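Local structure of protein-L-isoaspartate O-methyltransferase beta-aspartate methyltransferase (Plasmodium falciparum, 2PBF) at residues Arg39-Ile43 with Ile61-His67; Thr33-Val37 with Cys97-Lys101; Ser173-Leu179 with Leu189-Glu194. The protein probably transfers a methyl group from S-adenosylmethionine to isoaspartyl residues of damaged proteins, the first step in their repair. All blocks are in the same frame, centred on the assembly; numbering follows the deposited sequence.

Contact 1: residues Arg39-Ile43 with Ile61-His67; sequences RGKYI and ISAPHMH. With SAH (S-adenosyl-L-homocysteine), chain C.
The backbone oxygen of Ser62 is gripped by both terminal nitrogens of the Arg39 guanidinium, which meets it end-on: NH1 and NH2 each lie 2.8 Å from Ser62 O. Because both N-H groups belong to one guanidinium and share one acceptor, neither bond is straight (139° and 136°). NH1 comes in nearly along the C=O axis, whereas NH2 sits above the carbonyl plane. The side chain of Arg39, extended from CG to NE, carries its charge across to the turn before helix 64-74. There the guanidinium is sandwiched between two apolar groups, which limit its rotation: Pro64 CD lies over the centre of one face, 3.4 Å from Arg39 CZ, and Ile61 CD1 covers the opposite face nearer its rim. Ile61 also presents CG2 to Ile43 CD1 at 3.8 Å, and its CD1 meets Tyr42 CB.

A water joins the arginine to the imidazole of His67, accepting from Arg39 NH1 and lying 2.7 Å from His67 ND1. The other ring nitrogen faces the ligand: NE2 of His67 donates to the carboxylate O of S-adenosyl-L-homocysteine at 2.7 Å, with an N-H...O angle of 167°. The same oxygen receives the backbone N-H of Ser62 at 3.0 Å. Arg39 is thus a second-shell residue, linked through Ser62 O and the water to two groups that bind the ligand; it is likely to steady them, and its charge may also favour the carboxylate. Tyr93 stacks on the His67 ring, and Ser91 binds the ligand as well. The contact forms part of the carboxylate end of the cofactor pocket in a Rossmann-like, S-adenosylmethionine-dependent methyltransferase.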
ATOM      1  N   ARG A  39      12.070  -2.411   7.490  1.00 30.05           N
ATOM      2  CA  ARG A  39      12.278  -2.427   6.031  1.00 29.52           C
ATOM      3  C   ARG A  39      13.254  -3.503   5.562  1.00 30.36           C
ATOM      4  O   ARG A  39      13.062  -4.096   4.490  1.00 29.27           O
ATOM      5  CB  ARG A  39      12.725  -1.039   5.547  1.00 29.68           C
ATOM      6  CG  ARG A  39      12.683  -0.812   4.036  1.00 27.70           C
ATOM      7  CD  ARG A  39      13.139   0.617   3.666  1.00 27.91           C
ATOM      8  NE  ARG A  39      13.516   0.746   2.256  1.00 27.09           N
ATOM      9  CZ  ARG A  39      12.652   0.929   1.245  1.00 27.00           C
ATOM     10  NH1 ARG A  39      11.358   1.036   1.490  1.00 24.12           N
ATOM     11  NH2 ARG A  39      13.085   1.018  -0.008  1.00 24.63           N
ATOM     12  N   GLY A  40      14.278  -3.770   6.379  1.00 30.44           N
ATOM     13  CA  GLY A  40      15.258  -4.842   6.127  1.00 31.07           C
ATOM     14  C   GLY A  40      14.710  -6.259   6.066  1.00 31.82           C
ATOM     15  O   GLY A  40      15.361  -7.177   5.551  1.00 31.54           O
ATOM     16  N   LYS A  41      13.499  -6.448   6.575  1.00 32.72           N
ATOM     17  CA  LYS A  41      12.814  -7.741   6.446  1.00 33.50           C
ATOM     18  C   LYS A  41      12.055  -7.836   5.108  1.00 32.48           C
ATOM     19  O   LYS A  41      11.511  -8.888   4.761  1.00 31.76           O
ATOM     20  CB  LYS A  41      11.871  -7.967   7.641  1.00 33.95           C
ATOM     21  CG  LYS A  41      12.556  -7.834   8.989  1.00 36.56           C
ATOM     22  CD  LYS A  41      13.070  -9.176   9.483  1.00 41.19           C
ATOM     23  CE  LYS A  41      13.226  -9.178  10.999  1.00 43.30           C
ATOM     24  NZ  LYS A  41      13.140 -10.559  11.583  1.00 46.12           N
ATOM     25  N   TYR A  42      12.045  -6.726   4.369  1.00 31.90           N
ATOM     26  CA  TYR A  42      11.280  -6.583   3.120  1.00 31.95           C
ATOM     27  C   TYR A  42      12.129  -6.345   1.867  1.00 32.24           C
ATOM     28  O   TYR A  42      11.670  -6.537   0.724  1.00 32.35           O
ATOM     29  CB  TYR A  42      10.166  -5.532   3.293  1.00 31.13           C
ATOM     30  CG  TYR A  42       9.130  -6.092   4.223  1.00 31.30           C
ATOM     31  CD1 TYR A  42       8.023  -6.790   3.728  1.00 31.42           C
ATOM     32  CD2 TYR A  42       9.301  -6.012   5.599  1.00 30.64           C
ATOM     33  CE1 TYR A  42       7.088  -7.364   4.602  1.00 29.86           C
ATOM     34  CE2 TYR A  42       8.394  -6.585   6.473  1.00 29.75           C
ATOM     35  CZ  TYR A  42       7.292  -7.250   5.972  1.00 29.64           C
ATOM     36  OH  TYR A  42       6.401  -7.788   6.857  1.00 30.29           O
ATOM     37  N   ILE A  43      13.362  -5.935   2.103  1.00 32.39           N
ATOM     38  CA  ILE A  43      14.370  -5.815   1.062  1.00 32.51           C
ATOM     39  C   ILE A  43      15.755  -6.053   1.663  1.00 33.45           C
ATOM     40  O   ILE A  43      16.063  -5.549   2.740  1.00 33.47           O
ATOM     41  CB  ILE A  43      14.312  -4.450   0.319  1.00 31.78           C
ATOM     42  CG1 ILE A  43      15.191  -4.489  -0.945  1.00 30.80           C
ATOM     43  CG2 ILE A  43      14.695  -3.299   1.225  1.00 30.14           C
ATOM     44  CD1 ILE A  43      14.491  -4.998  -2.160  1.00 27.86           C
ATOM     45  N   ILE A  61      10.845  -1.956  -4.524  1.00 29.77           N
ATOM     46  CA  ILE A  61      10.164  -1.572  -3.300  1.00 27.91           C
ATOM     47  C   ILE A  61      10.290  -0.045  -3.291  1.00 27.69           C
ATOM     48  O   ILE A  61      11.351   0.490  -3.600  1.00 27.05           O
ATOM     49  CB  ILE A  61      10.822  -2.216  -2.059  1.00 28.57           C
ATOM     50  CG1 ILE A  61      10.114  -1.789  -0.753  1.00 27.88           C
ATOM     51  CG2 ILE A  61      12.301  -1.863  -1.993  1.00 26.25           C
ATOM     52  CD1 ILE A  61      10.600  -2.565   0.489  1.00 27.34           C
ATOM     53  N   SER A  62       9.216   0.659  -2.975  1.00 27.66           N
ATOM     54  CA  SER A  62       9.251   2.125  -2.990  1.00 27.04           C
ATOM     55  C   SER A  62      10.234   2.732  -1.964  1.00 27.18           C
ATOM     56  O   SER A  62      10.628   2.079  -0.986  1.00 26.32           O
ATOM     57  CB  SER A  62       7.848   2.700  -2.822  1.00 26.82           C
ATOM     58  OG  SER A  62       6.961   2.146  -3.789  1.00 26.72           O
ATOM     59  N   ALA A  63      10.656   3.969  -2.236  1.00 26.29           N
ATOM     60  CA  ALA A  63      11.440   4.716  -1.281  1.00 26.75           C
ATOM     61  C   ALA A  63      10.634   4.834   0.005  1.00 26.79           C
ATOM     62  O   ALA A  63       9.409   4.978  -0.035  1.00 26.85           O
ATOM     63  CB  ALA A  63      11.796   6.069  -1.815  1.00 26.41           C
ATOM     64  N   PRO A  64      11.316   4.704   1.153  1.00 26.64           N
ATOM     65  CA  PRO A  64      10.646   4.925   2.416  1.00 27.66           C
ATOM     66  C   PRO A  64       9.777   6.211   2.474  1.00 28.16           C
ATOM     67  O   PRO A  64       8.722   6.165   3.081  1.00 28.64           O
ATOM     68  CB  PRO A  64      11.794   4.974   3.420  1.00 27.40           C
ATOM     69  CG  PRO A  64      12.869   4.125   2.818  1.00 25.97           C
ATOM     70  CD  PRO A  64      12.723   4.290   1.328  1.00 27.09           C
ATOM     71  N   HIS A  65      10.177   7.301   1.820  1.00 28.62           N
ATOM     72  CA  HIS A  65       9.385   8.542   1.891  1.00 29.74           C
ATOM     73  C   HIS A  65       8.049   8.363   1.175  1.00 30.03           C
ATOM     74  O   HIS A  65       7.056   8.971   1.562  1.00 30.76           O
ATOM     75  CB  HIS A  65      10.155   9.780   1.390  1.00 29.10           C
ATOM     76  CG  HIS A  65      10.530   9.722  -0.055  1.00 31.30           C
ATOM     77  ND1 HIS A  65      11.839   9.663  -0.476  1.00 31.76           N
ATOM     78  CD2 HIS A  65       9.772   9.646  -1.172  1.00 31.02           C
ATOM     79  CE1 HIS A  65      11.869   9.585  -1.793  1.00 31.32           C
ATOM     80  NE2 HIS A  65      10.627   9.573  -2.238  1.00 31.29           N
ATOM     81  N   MET A  66       8.024   7.488   0.167  1.00 29.63           N
ATOM     82  CA  MET A  66       6.800   7.222  -0.559  1.00 30.58           C
ATOM     83  C   MET A  66       5.848   6.365   0.230  1.00 30.05           C
ATOM     84  O   MET A  66       4.643   6.635   0.186  1.00 29.39           O
ATOM     85  CB  MET A  66       7.043   6.608  -1.939  1.00 30.88           C
ATOM     86  CG  MET A  66       7.347   7.622  -3.039  1.00 35.84           C
ATOM     87  SD  MET A  66       6.386   9.196  -3.012  1.00 41.57           S
ATOM     88  CE  MET A  66       4.685   8.621  -2.943  1.00 36.92           C
ATOM     89  N   HIS A  67       6.379   5.360   0.953  1.00 29.14           N
ATOM     90  CA  HIS A  67       5.565   4.594   1.893  1.00 28.72           C
ATOM     91  C   HIS A  67       5.040   5.536   2.977  1.00 29.99           C
ATOM     92  O   HIS A  67       3.847   5.482   3.345  1.00 29.33           O
ATOM     93  CB  HIS A  67       6.344   3.455   2.577  1.00 27.84           C
ATOM     94  CG  HIS A  67       6.739   2.317   1.676  1.00 24.78           C
ATOM     95  ND1 HIS A  67       7.912   1.617   1.859  1.00 23.34           N
ATOM     96  CD2 HIS A  67       6.116   1.739   0.613  1.00 22.10           C
ATOM     97  CE1 HIS A  67       8.011   0.671   0.936  1.00 25.49           C
ATOM     98  NE2 HIS A  67       6.925   0.714   0.175  1.00 24.30           N
TER
HETATM   99  N   SAH C 301       3.907  -1.038  -2.491  1.00 26.69           N
HETATM  100  CA  SAH C 301       4.955  -1.750  -3.266  1.00 25.82           C
HETATM  101  CB  SAH C 301       5.112  -1.085  -4.609  1.00 25.87           C
HETATM  102  CG  SAH C 301       5.804  -2.055  -5.558  1.00 26.37           C
HETATM  103  SD  SAH C 301       6.015  -1.343  -7.192  1.00 30.06           S
HETATM  104  C   SAH C 301       6.301  -1.833  -2.538  1.00 26.11           C
HETATM  105  O   SAH C 301       6.745  -0.823  -1.988  1.00 24.73           O
HETATM  106  OXT SAH C 301       6.951  -2.909  -2.489  1.00 24.57           O
HETATM  107  C5' SAH C 301       4.314  -1.584  -7.760  1.00 30.80           C
HETATM  108  C4' SAH C 301       3.841  -3.035  -7.870  1.00 30.88           C
HETATM  109  O4' SAH C 301       2.654  -3.018  -8.612  1.00 32.06           O
HETATM  110  C3' SAH C 301       4.767  -4.013  -8.580  1.00 30.09           C
HETATM  111  O3' SAH C 301       5.092  -5.068  -7.689  1.00 28.25           O
HETATM  112  C2' SAH C 301       3.969  -4.497  -9.781  1.00 30.61           C
HETATM  113  O2' SAH C 301       4.197  -5.860 -10.065  1.00 30.16           O
HETATM  114  C1' SAH C 301       2.549  -4.245  -9.317  1.00 30.67           C
HETATM  115  N9  SAH C 301       1.546  -4.044 -10.386  1.00 31.12           N
HETATM  116  C8  SAH C 301       1.737  -3.373 -11.560  1.00 31.73           C
HETATM  117  N7  SAH C 301       0.564  -3.368 -12.235  1.00 32.36           N
HETATM  118  C5  SAH C 301      -0.368  -4.045 -11.528  1.00 29.82           C
HETATM  119  C6  SAH C 301      -1.709  -4.363 -11.775  1.00 31.26           C
HETATM  120  N6  SAH C 301      -2.339  -3.996 -12.884  1.00 29.90           N
HETATM  121  N1  SAH C 301      -2.420  -5.054 -10.828  1.00 32.96           N
HETATM  122  C2  SAH C 301      -1.801  -5.460  -9.661  1.00 30.97           C
HETATM  123  N3  SAH C 301      -0.481  -5.149  -9.452  1.00 30.07           N
HETATM  124  C4  SAH C 301       0.235  -4.455 -10.362  1.00 29.94           C
HETATM  125  O   HOH W   1       9.802   1.385   3.783  1.00 24.62           O

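Contact 2: residues Thr33-Val37 with Cys97-Lys101; sequences TMLQV and CMAIK
Thr33 and Ile100 meet where the C-terminal part of helix 28-35 and the residues that follow pack on helix 93-101, one of the helices flanking the central sheet of the Rossmann-like fold. The two branches of Thr33 do different work. With chi1 at -53°, CG2 stands anti to the backbone N and is directed at helix 93-101, where it comes within 3.3 Å of Cys97 O and 4.1 Å of Ile100 CG2. OG1 lies beside its own backbone N, hydrogen-bonded to the carbonyl of Asp29 one turn earlier, while OG1 also lies 3.3 Å from Lys101 CG. The lysine chain crosses Thr33 at about a right angle and bends at chi2 (-92°), carrying NZ away to the carbonyl oxygens of Ile75 and Leu78.

Val37 continues the apolar seam: its CG2 lies 3.9 Å from Cys97 SG and 4.1 Å from Ile100 CG1. The sulfur is also approached by Met34 CG, and the Met34 side chain also touches Ala68 and Leu71 of helix 64-74. Ile100 thus spreads its branches, CG1 toward Val37 and CG2 toward both Thr33 and Gln36. At the solvent-exposed side Gln36, whose NE2 is hydrogen-bonded to Asn32 O, lays a face of its amide over that CG2, NE2 lying 3.5 Å from Ile100 CG2.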
ATOM      1  N   THR A  33       3.549   2.884  13.339  1.00 31.78           N
ATOM      2  CA  THR A  33       3.246   1.809  12.382  1.00 30.03           C
ATOM      3  C   THR A  33       4.501   1.344  11.653  1.00 28.52           C
ATOM      4  O   THR A  33       4.835   0.169  11.674  1.00 27.80           O
ATOM      5  CB  THR A  33       2.166   2.252  11.357  1.00 30.04           C
ATOM      6  OG1 THR A  33       1.013   2.750  12.058  1.00 30.60           O
ATOM      7  CG2 THR A  33       1.776   1.082  10.447  1.00 31.73           C
ATOM      8  N   MET A  34       5.189   2.274  10.996  1.00 28.21           N
ATOM      9  CA  MET A  34       6.425   1.953  10.294  1.00 28.02           C
ATOM     10  C   MET A  34       7.505   1.381  11.221  1.00 28.25           C
ATOM     11  O   MET A  34       8.239   0.473  10.833  1.00 26.96           O
ATOM     12  CB  MET A  34       6.942   3.163   9.528  1.00 28.23           C
ATOM     13  CG  MET A  34       6.018   3.580   8.366  1.00 26.94           C
ATOM     14  SD  MET A  34       6.671   4.880   7.314  1.00 29.51           S
ATOM     15  CE  MET A  34       8.023   4.121   6.398  1.00 26.55           C
ATOM     16  N   LEU A  35       7.587   1.900  12.442  1.00 29.15           N
ATOM     17  CA  LEU A  35       8.518   1.360  13.452  1.00 30.28           C
ATOM     18  C   LEU A  35       8.282  -0.131  13.686  1.00 31.07           C
ATOM     19  O   LEU A  35       9.217  -0.899  13.885  1.00 30.69           O
ATOM     20  CB  LEU A  35       8.393   2.150  14.767  1.00 30.42           C
ATOM     21  CG  LEU A  35       9.314   1.706  15.927  1.00 31.79           C
ATOM     22  CD1 LEU A  35      10.769   1.894  15.541  1.00 34.46           C
ATOM     23  CD2 LEU A  35       8.975   2.435  17.232  1.00 30.82           C
ATOM     24  N   GLN A  36       7.012  -0.536  13.645  1.00 32.22           N
ATOM     25  CA  GLN A  36       6.638  -1.935  13.800  1.00 32.63           C
ATOM     26  C   GLN A  36       6.981  -2.824  12.599  1.00 32.29           C
ATOM     27  O   GLN A  36       6.950  -4.063  12.707  1.00 32.34           O
ATOM     28  CB  GLN A  36       5.149  -2.045  14.172  1.00 32.95           C
ATOM     29  CG  GLN A  36       4.838  -1.505  15.574  1.00 34.06           C
ATOM     30  CD  GLN A  36       3.364  -1.592  15.932  1.00 33.19           C
ATOM     31  OE1 GLN A  36       2.890  -2.628  16.358  1.00 37.63           O
ATOM     32  NE2 GLN A  36       2.640  -0.489  15.767  1.00 37.92           N
ATOM     33  N   VAL A  37       7.320  -2.203  11.463  1.00 31.52           N
ATOM     34  CA  VAL A  37       7.623  -2.938  10.237  1.00 30.49           C
ATOM     35  C   VAL A  37       9.040  -2.593   9.701  1.00 30.84           C
ATOM     36  O   VAL A  37       9.229  -1.603   8.985  1.00 29.73           O
ATOM     37  CB  VAL A  37       6.519  -2.702   9.123  1.00 30.70           C
ATOM     38  CG1 VAL A  37       6.717  -3.664   7.985  1.00 28.56           C
ATOM     39  CG2 VAL A  37       5.105  -2.868   9.698  1.00 30.36           C
ATOM     40  N   CYS A  97       2.140  -2.874   6.880  1.00 26.90           N
ATOM     41  CA  CYS A  97       1.855  -1.616   7.558  1.00 27.54           C
ATOM     42  C   CYS A  97       0.337  -1.474   7.769  1.00 27.97           C
ATOM     43  O   CYS A  97      -0.109  -1.160   8.868  1.00 28.02           O
ATOM     44  CB  CYS A  97       2.466  -0.411   6.794  1.00 27.41           C
ATOM     45  SG  CYS A  97       4.257  -0.140   7.056  1.00 27.26           S
ATOM     46  N   MET A  98      -0.459  -1.749   6.741  1.00 27.59           N
ATOM     47  CA  MET A  98      -1.912  -1.704   6.905  1.00 28.93           C
ATOM     48  C   MET A  98      -2.453  -2.723   7.919  1.00 28.64           C
ATOM     49  O   MET A  98      -3.308  -2.379   8.732  1.00 28.02           O
ATOM     50  CB  MET A  98      -2.627  -1.905   5.572  1.00 29.15           C
ATOM     51  CG  MET A  98      -2.465  -0.800   4.548  1.00 29.45           C
ATOM     52  SD  MET A  98      -3.223  -1.397   3.011  1.00 32.41           S
ATOM     53  CE  MET A  98      -3.131   0.103   2.074  1.00 31.22           C
ATOM     54  N   ALA A  99      -1.968  -3.972   7.854  1.00 28.51           N
ATOM     55  CA  ALA A  99      -2.325  -5.019   8.825  1.00 28.80           C
ATOM     56  C   ALA A  99      -2.045  -4.604  10.270  1.00 29.14           C
ATOM     57  O   ALA A  99      -2.803  -4.948  11.183  1.00 29.59           O
ATOM     58  CB  ALA A  99      -1.562  -6.323   8.508  1.00 28.62           C
ATOM     59  N   ILE A 100      -0.927  -3.907  10.463  1.00 29.13           N
ATOM     60  CA  ILE A 100      -0.495  -3.455  11.777  1.00 29.74           C
ATOM     61  C   ILE A 100      -1.376  -2.347  12.307  1.00 30.20           C
ATOM     62  O   ILE A 100      -1.866  -2.433  13.429  1.00 30.57           O
ATOM     63  CB  ILE A 100       0.996  -3.010  11.790  1.00 30.12           C
ATOM     64  CG1 ILE A 100       1.897  -4.230  11.837  1.00 29.63           C
ATOM     65  CG2 ILE A 100       1.302  -2.074  13.005  1.00 30.33           C
ATOM     66  CD1 ILE A 100       1.497  -5.243  12.886  1.00 28.45           C
ATOM     67  N   LYS A 101      -1.606  -1.334  11.479  1.00 30.23           N
ATOM     68  CA  LYS A 101      -2.396  -0.184  11.881  1.00 31.55           C
ATOM     69  C   LYS A 101      -3.846  -0.563  12.184  1.00 31.46           C
ATOM     70  O   LYS A 101      -4.516   0.044  13.040  1.00 32.17           O
ATOM     71  CB  LYS A 101      -2.362   0.869  10.775  1.00 31.14           C
ATOM     72  CG  LYS A 101      -2.197   2.256  11.312  1.00 33.98           C
ATOM     73  CD  LYS A 101      -3.511   2.893  11.530  1.00 32.45           C
ATOM     74  CE  LYS A 101      -3.443   3.999  12.536  1.00 32.23           C
ATOM     75  NZ  LYS A 101      -4.852   4.510  12.718  1.00 34.62           N
TER

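Contact 3: residues Ser173-Leu179 with Leu189-Glu194; sequences SELPEIL and LIIPIE
The loop 173-176 and the first turn of helix 177-182 pass along strand 189-194 in the reverse direction, the CA atoms being closest at Ser173 and Glu194 (5.1 Å) and farther apart at Leu179 and Leu189 (7.9 Å). Side chains close the gap, and the two segments meet mainly through apolar ones. Ile191 reaches out with CD1 to meet Pro176 CD tip to tip at 3.5 Å. Its CG1 is anti to the backbone N (chi1 176°), which sends the longer branch off the strand to that proline and to Leu179 CD1 at 4.0 Å. Strand 187-195 lies beside strand 163-168 in the mixed, seven-stranded sheet of the Rossmann-like fold, and helix 177-182 belongs to the connection that joins these two parallel strands, a beta-alpha-beta crossover.

Leu189 CD1 packs against the start of the helix, 3.9 Å from Leu179 CB and 4.1 Å from Leu175 CD2. Leu175 also meets Ile193, whose CD1 lies 4.0 Å from Leu175 CB, while the CG2 branch of Ile193 turns to the backbone at Glu174 CA. The Glu174 carboxylate forms a salt bridge with Lys226 and accepts a weak bond from Ser173 OG. The Glu194 carboxylate turns a face to the backbone of Ser173, with CD 3.7 Å from Ser173 CA.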
ATOM      1  N   SER A 173      -2.468   4.975 -16.301  1.00 40.11           N
ATOM      2  CA  SER A 173      -2.723   5.850 -17.462  1.00 41.61           C
ATOM      3  C   SER A 173      -3.961   6.720 -17.241  1.00 42.24           C
ATOM      4  O   SER A 173      -4.029   7.858 -17.718  1.00 42.97           O
ATOM      5  CB  SER A 173      -2.839   5.025 -18.752  1.00 40.95           C
ATOM      6  OG  SER A 173      -3.895   4.081 -18.694  1.00 42.82           O
ATOM      7  N   GLU A 174      -4.939   6.168 -16.521  1.00 43.22           N
ATOM      8  CA  GLU A 174      -6.139   6.900 -16.079  1.00 43.83           C
ATOM      9  C   GLU A 174      -6.777   6.184 -14.883  1.00 43.59           C
ATOM     10  O   GLU A 174      -6.476   5.014 -14.636  1.00 43.85           O
ATOM     11  CB  GLU A 174      -7.150   7.102 -17.229  1.00 43.92           C
ATOM     12  CG  GLU A 174      -7.914   5.849 -17.676  1.00 46.84           C
ATOM     13  CD  GLU A 174      -7.133   4.977 -18.647  1.00 50.73           C
ATOM     14  OE1 GLU A 174      -6.661   5.495 -19.690  1.00 52.80           O
ATOM     15  OE2 GLU A 174      -7.000   3.761 -18.377  1.00 52.37           O
ATOM     16  N   LEU A 175      -7.648   6.898 -14.160  1.00 43.73           N
ATOM     17  CA  LEU A 175      -8.300   6.428 -12.927  1.00 43.96           C
ATOM     18  C   LEU A 175      -9.160   5.202 -13.168  1.00 44.20           C
ATOM     19  O   LEU A 175     -10.236   5.323 -13.752  1.00 44.74           O
ATOM     20  CB  LEU A 175      -9.194   7.535 -12.354  1.00 43.52           C
ATOM     21  CG  LEU A 175      -9.580   7.596 -10.866  1.00 43.88           C
ATOM     22  CD1 LEU A 175     -11.030   7.954 -10.738  1.00 40.52           C
ATOM     23  CD2 LEU A 175      -9.283   6.307 -10.076  1.00 44.13           C
ATOM     24  N   PRO A 176      -8.714   4.018 -12.702  1.00 44.42           N
ATOM     25  CA  PRO A 176      -9.496   2.846 -13.066  1.00 44.43           C
ATOM     26  C   PRO A 176     -10.833   2.856 -12.331  1.00 44.40           C
ATOM     27  O   PRO A 176     -10.880   3.070 -11.127  1.00 44.22           O
ATOM     28  CB  PRO A 176      -8.608   1.672 -12.630  1.00 44.50           C
ATOM     29  CG  PRO A 176      -7.235   2.290 -12.358  1.00 44.20           C
ATOM     30  CD  PRO A 176      -7.560   3.655 -11.861  1.00 44.14           C
ATOM     31  N   GLU A 177     -11.911   2.658 -13.076  1.00 44.65           N
ATOM     32  CA  GLU A 177     -13.270   2.787 -12.537  1.00 45.04           C
ATOM     33  C   GLU A 177     -13.613   1.714 -11.487  1.00 44.01           C
ATOM     34  O   GLU A 177     -14.348   1.990 -10.536  1.00 44.36           O
ATOM     35  CB  GLU A 177     -14.284   2.833 -13.694  1.00 45.78           C
ATOM     36  CG  GLU A 177     -15.679   3.349 -13.344  1.00 48.93           C
ATOM     37  CD  GLU A 177     -15.685   4.654 -12.541  1.00 53.62           C
ATOM     38  OE1 GLU A 177     -14.717   5.451 -12.647  1.00 55.25           O
ATOM     39  OE2 GLU A 177     -16.672   4.874 -11.794  1.00 55.59           O
ATOM     40  N   ILE A 178     -13.059   0.512 -11.649  1.00 42.92           N
ATOM     41  CA  ILE A 178     -13.109  -0.511 -10.594  1.00 42.30           C
ATOM     42  C   ILE A 178     -12.676   0.012  -9.220  1.00 41.63           C
ATOM     43  O   ILE A 178     -13.351  -0.238  -8.211  1.00 41.47           O
ATOM     44  CB  ILE A 178     -12.288  -1.789 -10.932  1.00 42.29           C
ATOM     45  CG1 ILE A 178     -12.383  -2.761  -9.762  1.00 43.26           C
ATOM     46  CG2 ILE A 178     -10.818  -1.471 -11.263  1.00 42.25           C
ATOM     47  CD1 ILE A 178     -12.056  -4.175 -10.101  1.00 42.48           C
ATOM     48  N   LEU A 179     -11.554   0.730  -9.174  1.00 40.08           N
ATOM     49  CA  LEU A 179     -11.079   1.256  -7.904  1.00 38.98           C
ATOM     50  C   LEU A 179     -12.105   2.233  -7.352  1.00 38.81           C
ATOM     51  O   LEU A 179     -12.364   2.243  -6.154  1.00 38.62           O
ATOM     52  CB  LEU A 179      -9.652   1.829  -8.004  1.00 37.73           C
ATOM     53  CG  LEU A 179      -8.570   0.805  -8.420  1.00 36.73           C
ATOM     54  CD1 LEU A 179      -7.222   1.424  -8.666  1.00 35.20           C
ATOM     55  CD2 LEU A 179      -8.427  -0.319  -7.427  1.00 34.34           C
ATOM     56  N   LEU A 189      -8.836   6.810  -1.533  1.00 32.73           N
ATOM     57  CA  LEU A 189      -8.029   6.103  -2.534  1.00 32.46           C
ATOM     58  C   LEU A 189      -6.862   7.020  -2.860  1.00 31.64           C
ATOM     59  O   LEU A 189      -7.060   8.193  -3.191  1.00 32.09           O
ATOM     60  CB  LEU A 189      -8.836   5.889  -3.817  1.00 32.11           C
ATOM     61  CG  LEU A 189      -8.702   4.822  -4.923  1.00 33.49           C
ATOM     62  CD1 LEU A 189      -9.578   5.286  -6.120  1.00 33.75           C
ATOM     63  CD2 LEU A 189      -7.302   4.475  -5.411  1.00 31.01           C
ATOM     64  N   ILE A 190      -5.663   6.481  -2.725  1.00 30.24           N
ATOM     65  CA  ILE A 190      -4.401   7.150  -3.050  1.00 29.93           C
ATOM     66  C   ILE A 190      -3.826   6.467  -4.284  1.00 29.72           C
ATOM     67  O   ILE A 190      -3.581   5.272  -4.283  1.00 28.87           O
ATOM     68  CB  ILE A 190      -3.395   7.027  -1.863  1.00 29.76           C
ATOM     69  CG1 ILE A 190      -3.869   7.836  -0.654  1.00 29.53           C
ATOM     70  CG2 ILE A 190      -1.942   7.382  -2.287  1.00 31.73           C
ATOM     71  CD1 ILE A 190      -3.954   9.330  -0.901  1.00 34.92           C
ATOM     72  N   ILE A 191      -3.623   7.231  -5.347  1.00 30.16           N
ATOM     73  CA  ILE A 191      -3.224   6.635  -6.605  1.00 31.02           C
ATOM     74  C   ILE A 191      -2.448   7.614  -7.484  1.00 30.54           C
ATOM     75  O   ILE A 191      -2.844   8.762  -7.610  1.00 30.43           O
ATOM     76  CB  ILE A 191      -4.480   6.077  -7.375  1.00 30.47           C
ATOM     77  CG1 ILE A 191      -4.092   5.541  -8.749  1.00 30.45           C
ATOM     78  CG2 ILE A 191      -5.622   7.130  -7.434  1.00 32.49           C
ATOM     79  CD1 ILE A 191      -5.222   4.776  -9.450  1.00 30.81           C
ATOM     80  N   PRO A 192      -1.326   7.162  -8.083  1.00 30.86           N
ATOM     81  CA  PRO A 192      -0.698   8.028  -9.099  1.00 30.88           C
ATOM     82  C   PRO A 192      -1.413   7.886 -10.445  1.00 31.80           C
ATOM     83  O   PRO A 192      -1.666   6.775 -10.882  1.00 31.46           O
ATOM     84  CB  PRO A 192       0.737   7.491  -9.186  1.00 30.11           C
ATOM     85  CG  PRO A 192       0.858   6.456  -8.024  1.00 29.49           C
ATOM     86  CD  PRO A 192      -0.541   5.929  -7.877  1.00 30.51           C
ATOM     87  N   ILE A 193      -1.738   9.008 -11.085  1.00 33.49           N
ATOM     88  CA  ILE A 193      -2.319   8.991 -12.443  1.00 35.85           C
ATOM     89  C   ILE A 193      -1.449   9.830 -13.403  1.00 36.93           C
ATOM     90  O   ILE A 193      -1.098  10.968 -13.077  1.00 37.85           O
ATOM     91  CB  ILE A 193      -3.812   9.433 -12.435  1.00 36.21           C
ATOM     92  CG1 ILE A 193      -4.639   8.517 -11.500  1.00 36.84           C
ATOM     93  CG2 ILE A 193      -4.420   9.436 -13.872  1.00 35.54           C
ATOM     94  CD1 ILE A 193      -5.874   9.139 -10.924  1.00 37.98           C
ATOM     95  N   GLU A 194      -1.052   9.247 -14.534  1.00 38.56           N
ATOM     96  CA  GLU A 194      -0.356   9.995 -15.600  1.00 40.76           C
ATOM     97  C   GLU A 194      -1.218  11.171 -16.066  1.00 41.16           C
ATOM     98  O   GLU A 194      -2.301  11.000 -16.653  1.00 42.35           O
ATOM     99  CB  GLU A 194      -0.074   9.151 -16.832  1.00 40.75           C
ATOM    100  CG  GLU A 194       0.631   7.830 -16.677  1.00 42.52           C
ATOM    101  CD  GLU A 194       0.678   7.055 -18.016  1.00 43.39           C
ATOM    102  OE1 GLU A 194       0.258   7.613 -19.068  1.00 46.41           O
ATOM    103  OE2 GLU A 194       1.147   5.894 -18.026  1.00 46.37           O
TER

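Overall arrangement
Contacts 1 and 2 are neighbours, their centres 12 Å apart, and along the chain contact 1 is nested within the loop closed by contact 2. They touch: Tyr42 CE2 lies 3.7 Å from Val37 CG1, and the Met34 methyl packs against Pro64 and His67, so helices 28-35, 64-74 and 93-101 share one packed region. Contact 3 comes later, on the opposite side of the chain's centre, centred 22 Å from contact 1 and 24 Å from contact 2. It joins helix 177-182 to strand 187-195 of the central sheet. The cofactor product lies between the two regions: contact 1 holds its carboxylate, and the Pro176 side chain lies about 8 Å from the ligand at its adenine end.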